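Putative aminooxidase (Propionibacterium acnes, PDB 2BA9) isomerises polyunsaturated fatty acids, producing conjugated linoleic acid, and binds FAD in a fold of the flavin-containing amine oxidoreductase family. Local coordinates at residues L141-D146 / V374-Y379; W161-T166 / Y297-M302; I277-M282 / L330-D335; D284-K289 / E360-E365. All blocks are in the same frame, centred on the assembly; numbering follows the deposited sequence.

Contact 1: residues L141-D146 / V374-Y379; sequences LMLPFD and VSSEDY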
# COMPACT_ATOMS: atom_id res chain seq x y z
N LEU A 141 16.38 -12.68 1.40
CA LEU A 141 15.21 -11.78 1.41
C LEU A 141 14.32 -11.94 0.17
O LEU A 141 13.19 -11.43 0.12
CB LEU A 141 15.67 -10.33 1.54
CG LEU A 141 16.33 -9.97 2.88
CD1 LEU A 141 17.03 -8.63 2.77
CD2 LEU A 141 15.31 -9.96 3.99
N MET A 142 14.84 -12.65 -0.83
CA MET A 142 14.10 -12.95 -2.06
C MET A 142 13.14 -14.15 -1.91
O MET A 142 12.31 -14.40 -2.79
CB MET A 142 15.10 -13.22 -3.18
CG MET A 142 16.05 -12.06 -3.41
SD MET A 142 17.05 -12.27 -4.88
CE MET A 142 18.18 -10.87 -4.75
N LEU A 143 13.26 -14.86 -0.78
CA LEU A 143 12.41 -15.99 -0.44
C LEU A 143 11.09 -15.53 0.18
O LEU A 143 11.03 -14.45 0.76
CB LEU A 143 13.13 -16.89 0.57
CG LEU A 143 14.32 -17.68 0.08
CD1 LEU A 143 15.10 -18.35 1.25
CD2 LEU A 143 13.82 -18.72 -0.95
N PRO A 144 10.03 -16.37 0.09
CA PRO A 144 8.82 -16.04 0.84
C PRO A 144 9.15 -15.85 2.33
O PRO A 144 10.07 -16.51 2.86
CB PRO A 144 7.90 -17.23 0.60
CG PRO A 144 8.40 -17.88 -0.65
CD PRO A 144 9.88 -17.62 -0.67
N PHE A 145 8.43 -14.94 2.99
CA PHE A 145 8.76 -14.54 4.37
C PHE A 145 8.94 -15.69 5.34
O PHE A 145 9.87 -15.67 6.13
CB PHE A 145 7.74 -13.54 4.91
CG PHE A 145 8.19 -12.81 6.17
CD1 PHE A 145 9.32 -12.01 6.16
CD2 PHE A 145 7.43 -12.87 7.34
CE1 PHE A 145 9.73 -11.33 7.31
CE2 PHE A 145 7.83 -12.19 8.49
CZ PHE A 145 8.98 -11.42 8.47
N ASP A 146 8.06 -16.70 5.28
CA ASP A 146 8.16 -17.84 6.19
C ASP A 146 9.42 -18.65 5.94
O ASP A 146 10.02 -19.16 6.89
CB ASP A 146 6.95 -18.79 6.08
CG ASP A 146 5.72 -18.28 6.80
OD1 ASP A 146 5.85 -17.59 7.85
OD2 ASP A 146 4.61 -18.59 6.32
N VAL A 374 5.86 -9.00 -7.29
CA VAL A 374 6.23 -10.20 -8.08
C VAL A 374 6.53 -11.37 -7.14
O VAL A 374 6.69 -11.20 -5.92
CB VAL A 374 7.38 -9.93 -9.08
CG1 VAL A 374 6.94 -8.90 -10.14
CG2 VAL A 374 8.67 -9.49 -8.37
N SER A 375 6.56 -12.56 -7.73
CA SER A 375 6.74 -13.79 -6.99
C SER A 375 8.18 -13.91 -6.54
O SER A 375 9.08 -13.25 -7.09
CB SER A 375 6.36 -15.00 -7.87
OG SER A 375 7.20 -15.06 -9.02
N SER A 376 8.41 -14.76 -5.55
CA SER A 376 9.77 -15.04 -5.09
C SER A 376 10.69 -15.45 -6.26
O SER A 376 11.80 -14.93 -6.39
CB SER A 376 9.75 -16.10 -4.00
OG SER A 376 11.07 -16.34 -3.52
N GLU A 377 10.21 -16.36 -7.10
CA GLU A 377 10.95 -16.81 -8.29
C GLU A 377 11.31 -15.66 -9.25
O GLU A 377 12.46 -15.53 -9.70
CB GLU A 377 10.12 -17.84 -9.06
CG GLU A 377 10.75 -18.28 -10.37
CD GLU A 377 9.89 -19.27 -11.13
OE1 GLU A 377 10.39 -20.38 -11.41
OE2 GLU A 377 8.72 -18.93 -11.45
N ASP A 378 10.31 -14.86 -9.58
CA ASP A 378 10.49 -13.71 -10.45
C ASP A 378 11.42 -12.68 -9.77
O ASP A 378 12.30 -12.13 -10.40
CB ASP A 378 9.13 -13.12 -10.85
CG ASP A 378 8.36 -14.02 -11.83
OD1 ASP A 378 8.96 -14.93 -12.46
OD2 ASP A 378 7.13 -13.82 -12.00
N TYR A 379 11.25 -12.47 -8.48
CA TYR A 379 12.16 -11.59 -7.73
C TYR A 379 13.62 -12.11 -7.86
O TYR A 379 14.53 -11.34 -8.20
CB TYR A 379 11.71 -11.45 -6.26
CG TYR A 379 12.27 -10.22 -5.55
CD1 TYR A 379 11.42 -9.18 -5.13
CD2 TYR A 379 13.63 -10.09 -5.30
CE1 TYR A 379 11.93 -8.05 -4.47
CE2 TYR A 379 14.15 -8.97 -4.66
CZ TYR A 379 13.32 -7.96 -4.25
OH TYR A 379 13.89 -6.87 -3.63
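M142 and Y379 meet with their side chains crossing at about a right angle. The methionine brings its CG to the ring. M142 CG lies 3.6 Å from Y379 CD2 and almost as near to CE2, in an oblique approach. The sulfur sits further out, at the edge of the ring. M142 SD is 5.3 Å from the centroid of the Y379 ring and 80° off its normal, so this is a Met-aromatic contact at the edge. The M142 chain runs extended beyond CG. The far end of the ring is held elsewhere, since Y379 OH is hydrogen-bonded to H133.

The second touching side chain is S376. Its OG stands anti to the backbone N (chi1 -178°) and reaches M142 O. It donates to that oxygen; the modelled length of 2.4 Å is very short and its exact value is doubtful. The same OG lies 3.3 Å from P144 CD, and the proline ring also packs near S376 CB. S376 therefore touches both a carbonyl oxygen and the CD of a proline ring.

S375, next to it, serves its own helix instead. Its OG accepts from D378 N at 3.2 Å, with an N-H...O angle of 160°. Most of the touching residues are buried. The contact brings together the starts of two helices, 145-151 with P144 at its N-cap position and 376-380 with S375 at its own. The serine side chain of S375, bonded to D378 N, is a typical helix N-cap.

Contact 2: residues W161-T166 / Y297-M302; sequences WINPFT and YVPDNM. With 12P (dodecaethylene glycol), chain E.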
# COMPACT_ATOMS: atom_id res chain seq x y z
N TRP A 161 4.57 -10.15 13.19
CA TRP A 161 4.62 -9.48 11.88
C TRP A 161 3.34 -9.60 11.05
O TRP A 161 3.05 -8.75 10.22
CB TRP A 161 5.80 -10.04 11.06
CG TRP A 161 6.96 -9.11 10.96
CD1 TRP A 161 7.22 -8.24 9.95
CD2 TRP A 161 8.03 -8.97 11.90
NE1 TRP A 161 8.38 -7.55 10.20
CE2 TRP A 161 8.90 -7.98 11.39
CE3 TRP A 161 8.34 -9.57 13.12
CZ2 TRP A 161 10.06 -7.59 12.06
CZ3 TRP A 161 9.49 -9.18 13.79
CH2 TRP A 161 10.33 -8.19 13.26
N ILE A 162 2.57 -10.65 11.30
CA ILE A 162 1.45 -10.98 10.44
C ILE A 162 0.27 -10.01 10.57
O ILE A 162 -0.41 -9.74 9.59
CB ILE A 162 0.97 -12.42 10.67
CG1 ILE A 162 0.10 -12.89 9.48
CG2 ILE A 162 0.25 -12.56 12.01
CD1 ILE A 162 -0.26 -14.35 9.55
N ASN A 163 0.04 -9.50 11.77
CA ASN A 163 -1.16 -8.71 12.04
C ASN A 163 -1.22 -7.37 11.27
O ASN A 163 -2.25 -7.03 10.69
CB ASN A 163 -1.32 -8.51 13.55
CG ASN A 163 -1.40 -9.83 14.30
OD1 ASN A 163 -2.18 -10.71 13.94
ND2 ASN A 163 -0.58 -9.99 15.34
N PRO A 164 -0.11 -6.60 11.24
CA PRO A 164 -0.06 -5.43 10.36
C PRO A 164 0.30 -5.73 8.91
O PRO A 164 0.54 -4.80 8.13
CB PRO A 164 1.05 -4.57 10.98
CG PRO A 164 1.53 -5.28 12.17
CD PRO A 164 1.13 -6.71 12.01
N PHE A 165 0.37 -7.01 8.54
CA PHE A 165 0.74 -7.34 7.18
C PHE A 165 -0.40 -8.00 6.41
O PHE A 165 -0.99 -7.36 5.54
CB PHE A 165 2.01 -8.20 7.11
CG PHE A 165 2.58 -8.28 5.73
CD1 PHE A 165 3.38 -7.25 5.24
CD2 PHE A 165 2.25 -9.35 4.89
CE1 PHE A 165 3.89 -7.30 3.94
CE2 PHE A 165 2.76 -9.40 3.60
CZ PHE A 165 3.59 -8.39 3.12
N THR A 166 -0.71 -9.25 6.76
CA THR A 166 -1.73 -10.01 6.06
C THR A 166 -3.13 -9.40 6.22
O THR A 166 -3.87 -9.27 5.25
CB THR A 166 -1.72 -11.48 6.52
OG1 THR A 166 -0.44 -12.06 6.22
CG2 THR A 166 -2.82 -12.29 5.83
N TYR A 297 -8.71 -7.73 15.64
CA TYR A 297 -7.94 -8.54 14.69
C TYR A 297 -8.28 -10.02 14.86
O TYR A 297 -8.68 -10.47 15.95
CB TYR A 297 -6.43 -8.37 14.91
CG TYR A 297 -5.86 -7.06 14.38
CD1 TYR A 297 -5.00 -7.03 13.29
CD2 TYR A 297 -6.18 -5.86 15.00
CE1 TYR A 297 -4.48 -5.81 12.83
CE2 TYR A 297 -5.68 -4.66 14.55
CZ TYR A 297 -4.83 -4.63 13.46
OH TYR A 297 -4.35 -3.41 13.04
N VAL A 298 -8.12 -10.77 13.78
CA VAL A 298 -8.49 -12.18 13.75
C VAL A 298 -7.40 -12.99 13.07
O VAL A 298 -7.51 -13.33 11.87
CB VAL A 298 -9.87 -12.41 13.10
CG1 VAL A 298 -10.41 -13.81 13.43
CG2 VAL A 298 -10.86 -11.37 13.56
N PRO A 299 -6.32 -13.29 13.81
CA PRO A 299 -5.23 -14.11 13.28
C PRO A 299 -5.73 -15.42 12.69
O PRO A 299 -5.27 -15.82 11.63
CB PRO A 299 -4.36 -14.37 14.51
CG PRO A 299 -4.61 -13.18 15.39
CD PRO A 299 -6.03 -12.82 15.19
N ASP A 300 -6.69 -16.06 13.34
CA ASP A 300 -7.30 -17.27 12.80
C ASP A 300 -7.69 -17.12 11.33
O ASP A 300 -7.53 -18.07 10.55
CB ASP A 300 -8.55 -17.68 13.61
CG ASP A 300 -8.21 -18.37 14.91
OD1 ASP A 300 -7.03 -18.76 15.12
OD2 ASP A 300 -9.13 -18.54 15.73
N ASN A 301 -8.22 -15.94 10.97
CA ASN A 301 -8.78 -15.67 9.63
C ASN A 301 -7.75 -15.11 8.64
O ASN A 301 -8.10 -14.83 7.49
CB ASN A 301 -10.00 -14.73 9.72
CG ASN A 301 -11.26 -15.44 10.21
OD1 ASN A 301 -11.30 -16.66 10.35
ND2 ASN A 301 -12.33 -14.66 10.43
N MET A 302 -6.49 -15.02 9.08
CA MET A 302 -5.35 -14.62 8.24
C MET A 302 -4.59 -15.83 7.64
O MET A 302 -3.64 -15.65 6.89
CB MET A 302 -4.38 -13.79 9.06
CG MET A 302 -4.94 -12.50 9.58
SD MET A 302 -3.79 -11.72 10.73
CE MET A 302 -4.90 -10.67 11.71
O37 12P E . 8.20 -4.84 22.53
C36 12P E . 7.54 -5.46 21.42
C35 12P E . 6.04 -5.58 21.68
O34 12P E . 5.84 -6.43 22.81
C33 12P E . 4.45 -6.70 23.06
C32 12P E . 4.30 -7.83 24.08
O31 12P E . 5.16 -8.94 23.76
C30 12P E . 4.86 -10.14 24.47
C29 12P E . 4.93 -11.36 23.54
O28 12P E . 3.76 -11.45 22.72
C27 12P E . 3.88 -12.35 21.61
C26 12P E . 2.50 -12.48 20.96
O25 12P E . 2.46 -12.11 19.57
C24 12P E . 2.15 -10.73 19.34
C23 12P E . 0.67 -10.39 19.52
O22 12P E . 0.18 -9.57 18.46
C21 12P E . 0.44 -8.16 18.54
C20 12P E . 1.40 -7.73 17.41
O19 12P E . 0.75 -7.13 16.29
C18 12P E . 0.38 -5.77 16.48
C17 12P E . -1.04 -5.52 16.00
O16 12P E . -1.07 -4.25 15.36
C15 12P E . -2.31 -3.57 15.28
C14 12P E . -2.22 -2.18 15.90
O13 12P E . -3.12 -1.24 15.28
C12 12P E . -4.47 -1.39 15.71
C11 12P E . -5.44 -0.53 14.90
O10 12P E . -6.31 -1.31 14.07
C9 12P E . -6.29 -0.87 12.70
C8 12P E . -7.31 -1.57 11.80
O7 12P E . -6.79 -1.69 10.45
C6 12P E . -7.73 -2.16 9.48
C5 12P E . -6.97 -2.71 8.29
O4 12P E . -6.60 -1.65 7.40
C3 12P E . -5.64 -0.76 8.00
C2 12P E . -5.14 0.27 6.99
O1 12P E . -4.60 1.47 7.59
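N163 and Y297 border a pocket that holds a long polyether chain, dodecaethylene glycol, probably taken up from the crystallisation liquor. The side chain of Y297 is about 8 Å from the FAD, so the pocket lies near the flavin. N163 ND2 donates to O19 of the polyether at 3.3 Å, with an N-H...O angle of 159°. Y297 OH donates to its O10 at 3.1 Å. I61 N also bonds to the same molecule.

The Y297 ring meets N163 at its edge. N163 O lies close to the ring plane, 3.3 Å from Y297 CE1. M302 CE sits at the edge of that ring too. The M302 side chain crosses N163 at about a right angle. Its CG is anti to the carbonyl carbon (chi1 -62°); beyond it the chain is extended, and M302 CE ends 3.5 Å from N163 OD1. At its base, M302 CB packs on T166 CG2 at 3.9 Å and on I162 CD1 at 4.2 Å. The hydroxyl of T166 is engaged by G171 O.

No hydrogen bond joins 161-166 to 297-302. They meet by van der Waals contact, partly of carbon against carbonyl oxygens, while the asparagine amide and the phenol give their hydrogens to ether oxygens. A site that accepts a long flexible chain is consistent with binding a fatty acid substrate.

Contact 3: residues I277-M282 / L330-D335; sequences IHQQYM and LRNHPD. With FAD (flavin-adenine dinucleotide), chain D.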
# COMPACT_ATOMS: atom_id res chain seq x y z
N ILE A 277 1.74 -9.37 -10.08
CA ILE A 277 0.55 -9.93 -9.44
C ILE A 277 0.05 -8.93 -8.40
O ILE A 277 0.84 -8.17 -7.82
CB ILE A 277 0.81 -11.33 -8.82
CG1 ILE A 277 2.11 -11.38 -8.01
CG2 ILE A 277 0.93 -12.38 -9.91
CD1 ILE A 277 2.35 -12.75 -7.32
N HIS A 278 -1.26 -8.92 -8.18
CA HIS A 278 -1.85 -7.99 -7.22
C HIS A 278 -2.83 -8.69 -6.29
O HIS A 278 -3.23 -9.85 -6.52
CB HIS A 278 -2.51 -6.81 -7.94
CG HIS A 278 -3.82 -7.14 -8.59
ND1 HIS A 278 -3.91 -7.71 -9.84
CD2 HIS A 278 -5.10 -6.97 -8.17
CE1 HIS A 278 -5.18 -7.89 -10.15
NE2 HIS A 278 -5.92 -7.44 -9.16
N GLN A 279 -3.17 -7.98 -5.21
CA GLN A 279 -4.10 -8.47 -4.22
C GLN A 279 -5.47 -7.87 -4.47
O GLN A 279 -5.61 -6.69 -4.81
CB GLN A 279 -3.63 -8.11 -2.81
CG GLN A 279 -2.25 -8.62 -2.48
CD GLN A 279 -2.19 -10.12 -2.38
OE1 GLN A 279 -1.84 -10.81 -3.34
NE2 GLN A 279 -2.54 -10.64 -1.21
N GLN A 280 -6.49 -8.71 -4.29
CA GLN A 280 -7.88 -8.27 -4.29
C GLN A 280 -8.36 -8.06 -2.83
O GLN A 280 -8.89 -8.99 -2.19
CB GLN A 280 -8.73 -9.31 -5.01
CG GLN A 280 -8.38 -9.50 -6.49
CD GLN A 280 -9.26 -10.54 -7.16
OE1 GLN A 280 -10.49 -10.52 -7.04
NE2 GLN A 280 -8.63 -11.47 -7.87
N TYR A 281 -8.21 -6.82 -2.35
CA TYR A 281 -8.47 -6.44 -0.95
C TYR A 281 -9.78 -5.67 -0.82
O TYR A 281 -9.92 -4.56 -1.38
CB TYR A 281 -7.31 -5.57 -0.45
CG TYR A 281 -7.18 -5.31 1.04
CD1 TYR A 281 -7.58 -6.25 1.99
CD2 TYR A 281 -6.57 -4.13 1.49
CE1 TYR A 281 -7.42 -6.01 3.36
CE2 TYR A 281 -6.41 -3.88 2.84
CZ TYR A 281 -6.83 -4.83 3.79
OH TYR A 281 -6.64 -4.60 5.14
N MET A 282 -10.75 -6.25 -0.10
CA MET A 282 -12.12 -5.72 -0.07
C MET A 282 -12.46 -5.11 1.27
O MET A 282 -12.32 -5.72 2.33
CB MET A 282 -13.13 -6.81 -0.41
CG MET A 282 -14.56 -6.30 -0.50
SD MET A 282 -15.67 -7.40 -1.41
CE MET A 282 -16.52 -8.22 -0.07
N LEU A 330 -9.52 -10.61 2.27
CA LEU A 330 -8.77 -10.82 1.04
C LEU A 330 -9.44 -11.88 0.17
O LEU A 330 -9.91 -12.91 0.67
CB LEU A 330 -7.33 -11.23 1.33
CG LEU A 330 -6.30 -10.11 1.40
CD1 LEU A 330 -5.01 -10.72 1.93
CD2 LEU A 330 -6.11 -9.45 0.04
N ARG A 331 -9.43 -11.64 -1.14
CA ARG A 331 -10.13 -12.48 -2.10
C ARG A 331 -9.24 -13.42 -2.90
O ARG A 331 -9.75 -14.26 -3.63
CB ARG A 331 -10.95 -11.61 -3.07
CG ARG A 331 -12.10 -10.90 -2.37
CD ARG A 331 -12.95 -10.03 -3.28
NE ARG A 331 -13.14 -10.61 -4.60
CZ ARG A 331 -13.77 -10.01 -5.60
NH1 ARG A 331 -14.32 -8.81 -5.43
NH2 ARG A 331 -13.88 -10.63 -6.77
N ASN A 332 -7.92 -13.31 -2.75
CA ASN A 332 -7.00 -14.10 -3.57
C ASN A 332 -5.81 -14.65 -2.78
O ASN A 332 -5.42 -14.11 -1.76
CB ASN A 332 -6.49 -13.25 -4.73
CG ASN A 332 -5.53 -12.18 -4.26
OD1 ASN A 332 -5.93 -11.23 -3.57
ND2 ASN A 332 -4.26 -12.35 -4.56
N HIS A 333 -5.24 -15.73 -3.31
CA HIS A 333 -4.01 -16.34 -2.81
C HIS A 333 -3.51 -17.26 -3.94
O HIS A 333 -4.33 -17.85 -4.67
CB HIS A 333 -4.32 -17.12 -1.52
CG HIS A 333 -3.13 -17.75 -0.86
ND1 HIS A 333 -2.58 -18.93 -1.29
CD2 HIS A 333 -2.43 -17.38 0.23
CE1 HIS A 333 -1.58 -19.26 -0.51
NE2 HIS A 333 -1.46 -18.34 0.43
N PRO A 334 -2.19 -17.38 -4.12
CA PRO A 334 -1.68 -18.26 -5.20
C PRO A 334 -2.17 -19.72 -5.18
O PRO A 334 -2.27 -20.34 -6.23
CB PRO A 334 -0.16 -18.22 -5.00
CG PRO A 334 0.10 -16.95 -4.28
CD PRO A 334 -1.09 -16.74 -3.38
N ASP A 335 -2.45 -20.26 -4.00
CA ASP A 335 -2.83 -21.66 -3.85
C ASP A 335 -4.33 -21.95 -4.02
O ASP A 335 -4.76 -23.12 -4.02
CB ASP A 335 -2.32 -22.18 -2.50
CG ASP A 335 -0.80 -22.31 -2.47
OD1 ASP A 335 -0.17 -22.07 -3.52
OD2 ASP A 335 -0.24 -22.64 -1.40
PA FAD D . -2.82 4.63 -5.63
O1A FAD D . -3.05 5.10 -4.22
O2A FAD D . -3.58 3.40 -6.07
O5B FAD D . -3.26 5.81 -6.63
C5B FAD D . -3.07 5.59 -8.01
C4B FAD D . -3.75 6.68 -8.81
O4B FAD D . -3.51 6.46 -10.18
C3B FAD D . -5.26 6.71 -8.57
O3B FAD D . -5.67 8.01 -8.19
C2B FAD D . -5.84 6.26 -9.89
O2B FAD D . -7.15 6.76 -10.13
C1B FAD D . -4.72 6.68 -10.87
N9A FAD D . -4.82 5.89 -12.11
C8A FAD D . -4.85 4.52 -12.24
N7A FAD D . -4.96 4.21 -13.56
C5A FAD D . -5.00 5.37 -14.28
C6A FAD D . -5.13 5.65 -15.65
N6A FAD D . -4.85 4.67 -16.57
N1A FAD D . -5.11 6.98 -16.06
C2A FAD D . -5.03 8.02 -15.15
N3A FAD D . -4.91 7.72 -13.80
C4A FAD D . -4.92 6.43 -13.37
N1 FAD D . -0.79 2.70 3.35
C2 FAD D . -0.06 3.02 4.48
O2 FAD D . 0.99 3.65 4.37
N3 FAD D . -0.49 2.60 5.72
C4 FAD D . -1.67 1.89 5.84
O4 FAD D . -2.04 1.54 6.98
C4X FAD D . -2.42 1.58 4.71
N5 FAD D . -3.59 0.85 4.79
C5X FAD D . -4.42 0.68 3.69
C6 FAD D . -5.66 0.06 3.83
C7 FAD D . -6.50 -0.07 2.73
C7M FAD D . -7.84 -0.72 2.92
C8 FAD D . -6.09 0.40 1.48
C8M FAD D . -6.95 0.29 0.26
C9 FAD D . -4.85 1.01 1.35
C9A FAD D . -3.99 1.15 2.45
N10 FAD D . -2.72 1.74 2.34
C10 FAD D . -1.97 2.01 3.46
C1' FAD D . -2.00 1.77 1.03
C2' FAD D . -1.97 3.17 0.43
O2' FAD D . -3.25 3.79 0.45
C3' FAD D . -1.43 3.05 -0.99
O3' FAD D . -0.22 2.30 -0.97
C4' FAD D . -1.22 4.42 -1.61
O4' FAD D . -2.46 5.07 -1.88
C5' FAD D . -0.39 4.26 -2.87
O5' FAD D . -0.42 5.43 -3.63
P FAD D . -0.13 5.38 -5.22
O1P FAD D . -0.28 6.75 -5.84
O2P FAD D . 1.24 4.82 -5.41
O3P FAD D . -1.25 4.42 -5.86
O HOH W 1 -2.95 -13.57 -0.44
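Y281 and L330 form an antiparallel, non-hydrogen-bonded pair, with their CA atoms 4.8 Å apart. Beyond this pair one regular bond follows, R331 N to Q280 O at 2.9 Å. Then 330-335 leaves the strand as a loop, while 277-282 stays extended.

The side chain of N332 takes over where the backbone pairing stops. Its CG lies between the backbone N and the carbonyl carbon (chi1 71°), and its OD1 and ND2 both bond to strand 277-288. N332 OD1 accepts from Q280 N at 2.7 Å, with the donor well above the carbonyl plane. N332 ND2 donates to Q279 OE1 at 3.1 Å, nearly in its own amide plane. The Q279 and N332 amides are turned 68° against each other, and the donor stands above the Q279 carbonyl plane. A water accepts from Q279 NE2 and donates to N332 O, adding a bridge between the two residues.

Q280 OE1 sits over one face of the R331 guanidinium, 3.4 Å from R331 NH2, without a hydrogen bond. Q280 NE2 is used by D338. L330 CD2 packs obliquely on Y281 CD1 at 4.0 Å. Y281 is a residue of the FAD pocket: its CE2 lies 3.5 Å from the flavin methyl C7M. Y281 OH is hydrogen-bonded to A167 O.

The loop leads from strand 325-330 toward helix 341-355, which R331 touches through Q341 and C344. Strand 277-288 lies between strands 325-330 and 359-373 and pairs with the latter through a backbone bond of Y281 with W368.

Contact 4: residues D284-K289 / E360-E365; sequences DACLVK and EKIIEE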
# COMPACT_ATOMS: atom_id res chain seq x y z
N ASP A 284 -15.54 -3.13 3.38
CA ASP A 284 -16.96 -2.85 3.48
C ASP A 284 -17.14 -1.89 4.64
O ASP A 284 -16.67 -2.15 5.74
CB ASP A 284 -17.75 -4.13 3.76
CG ASP A 284 -17.85 -5.02 2.56
OD1 ASP A 284 -18.93 -5.04 1.95
OD2 ASP A 284 -16.86 -5.71 2.24
N ALA A 285 -17.83 -0.78 4.37
CA ALA A 285 -18.17 0.21 5.39
C ALA A 285 -19.54 -0.14 5.94
O ALA A 285 -20.51 -0.17 5.19
CB ALA A 285 -18.15 1.65 4.81
N CYS A 286 -19.60 -0.42 7.24
CA CYS A 286 -20.76 -1.03 7.89
C CYS A 286 -21.38 -0.16 8.98
O CYS A 286 -20.67 0.45 9.75
CB CYS A 286 -20.37 -2.37 8.52
SG CYS A 286 -19.71 -3.60 7.37
N LEU A 287 -22.70 -0.08 9.01
CA LEU A 287 -23.45 0.29 10.19
C LEU A 287 -23.68 -1.01 10.94
O LEU A 287 -24.08 -2.00 10.34
CB LEU A 287 -24.79 0.95 9.84
CG LEU A 287 -24.67 2.23 9.00
CD1 LEU A 287 -26.04 2.89 8.73
CD2 LEU A 287 -23.73 3.18 9.69
N VAL A 288 -23.38 -1.01 12.23
CA VAL A 288 -23.48 -2.22 13.04
C VAL A 288 -24.52 -2.03 14.16
O VAL A 288 -24.73 -0.91 14.64
CB VAL A 288 -22.06 -2.66 13.61
CG1 VAL A 288 -21.06 -2.95 12.48
CG2 VAL A 288 -21.47 -1.62 14.55
N LYS A 289 -25.20 -3.10 14.52
CA LYS A 289 -25.86 -3.15 15.83
C LYS A 289 -24.87 -3.84 16.76
O LYS A 289 -24.06 -4.69 16.33
CB LYS A 289 -27.24 -3.84 15.80
CG LYS A 289 -27.38 -5.03 14.84
CD LYS A 289 -28.78 -5.63 14.90
CE LYS A 289 -29.00 -6.66 13.79
NZ LYS A 289 -29.27 -6.03 12.45
N GLU A 360 -26.13 -4.09 10.24
CA GLU A 360 -27.45 -3.66 9.79
C GLU A 360 -27.41 -3.23 8.34
O GLU A 360 -28.39 -3.40 7.63
CB GLU A 360 -27.95 -2.48 10.62
CG GLU A 360 -28.06 -2.82 12.09
CD GLU A 360 -28.43 -1.62 12.95
OE1 GLU A 360 -27.99 -0.48 12.63
OE2 GLU A 360 -29.15 -1.83 13.94
N LYS A 361 -26.29 -2.64 7.93
CA LYS A 361 -26.15 -2.10 6.59
C LYS A 361 -24.70 -1.99 6.17
O LYS A 361 -23.86 -1.64 6.96
CB LYS A 361 -26.78 -0.71 6.55
CG LYS A 361 -27.17 -0.27 5.17
CD LYS A 361 -28.47 -0.91 4.71
CE LYS A 361 -29.70 -0.30 5.42
NZ LYS A 361 -29.56 1.11 5.80
N ILE A 362 -24.43 -2.28 4.89
CA ILE A 362 -23.17 -1.94 4.22
C ILE A 362 -23.48 -0.79 3.26
O ILE A 362 -24.20 -0.97 2.25
CB ILE A 362 -22.56 -3.10 3.39
CG1 ILE A 362 -22.28 -4.34 4.26
CG2 ILE A 362 -21.26 -2.67 2.76
CD1 ILE A 362 -22.21 -5.65 3.47
N ILE A 363 -22.96 0.40 3.57
CA ILE A 363 -23.26 1.60 2.78
C ILE A 363 -22.25 1.81 1.64
O ILE A 363 -22.56 2.49 0.67
CB ILE A 363 -23.36 2.90 3.67
CG1 ILE A 363 -21.99 3.30 4.24
CG2 ILE A 363 -24.40 2.70 4.81
CD1 ILE A 363 -21.89 4.78 4.67
N GLU A 364 -21.07 1.21 1.76
CA GLU A 364 -20.05 1.25 0.71
C GLU A 364 -19.15 0.00 0.71
O GLU A 364 -18.71 -0.48 1.75
CB GLU A 364 -19.19 2.51 0.83
CG GLU A 364 -18.40 2.84 -0.42
CD GLU A 364 -17.48 4.07 -0.28
OE1 GLU A 364 -17.63 4.88 0.66
OE2 GLU A 364 -16.60 4.22 -1.15
N GLU A 365 -18.86 -0.49 -0.49
CA GLU A 365 -17.94 -1.60 -0.70
C GLU A 365 -16.97 -1.28 -1.81
O GLU A 365 -17.36 -0.74 -2.85
CB GLU A 365 -18.70 -2.86 -1.08
CG GLU A 365 -17.83 -4.09 -1.01
CD GLU A 365 -18.59 -5.32 -1.36
OE1 GLU A 365 -18.76 -5.56 -2.58
OE2 GLU A 365 -19.04 -6.03 -0.43
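L287 O takes two backbone N-H groups, E360 N at 2.9 Å and, more weakly, K361 N at 3.3 Å. Two residues facing one is a classic beta bulge, set in the antiparallel pairing of strands 277-288 and 359-373. L287 N returns a bond to K361 O. A second bulge shifts the register by one between A285 and C286. It leaves I363 as the extra residue, yet A285 is still bonded at both ends: A285 N to E364 O at 2.8 Å, nearly straight at 175°, and I363 N to A285 O.

On one face, C286 SG packs on I362 CG1, and I362 also meets R345 and L349 of helix 341-355. L287, on the face with A285, has its CG 4.2 Å from CG2 of I363, with Y51 touching both residues. At the exposed end K289 crosses E360 obliquely, and K289 CB is 3.3 Å from E360 OE2.

D284 and E365 lie side by side and point the same way, their carboxylate planes 83° apart. E365 OE1 has a salt bridge to R345. D284 OD1 is 2.6 Å from E365 OE2.

Along the chain the segments run 141-146, 161-166, 277-282, 284-289, 297-302, 330-335, 360-365 and 374-379. Contact 1 thus joins the first and last, and the other three fall between them. Contacts 3 and 4 share strand 277-288 of the mixed sheet; their centres are 22 Å apart, and M282 touches E365. Segment 297-302 of contact 2 begins at the end of strand 295-297 of that sheet, and T166 O packs on L330. F145 packs on W161, tying contact 1 to contact 2, and V374 and S375 pack on I277. Contacts 1 and 4 are about 25 Å apart at their nearest atoms. Strand 359-373 leads into helix 376-380, and Y281 reaches the FAD.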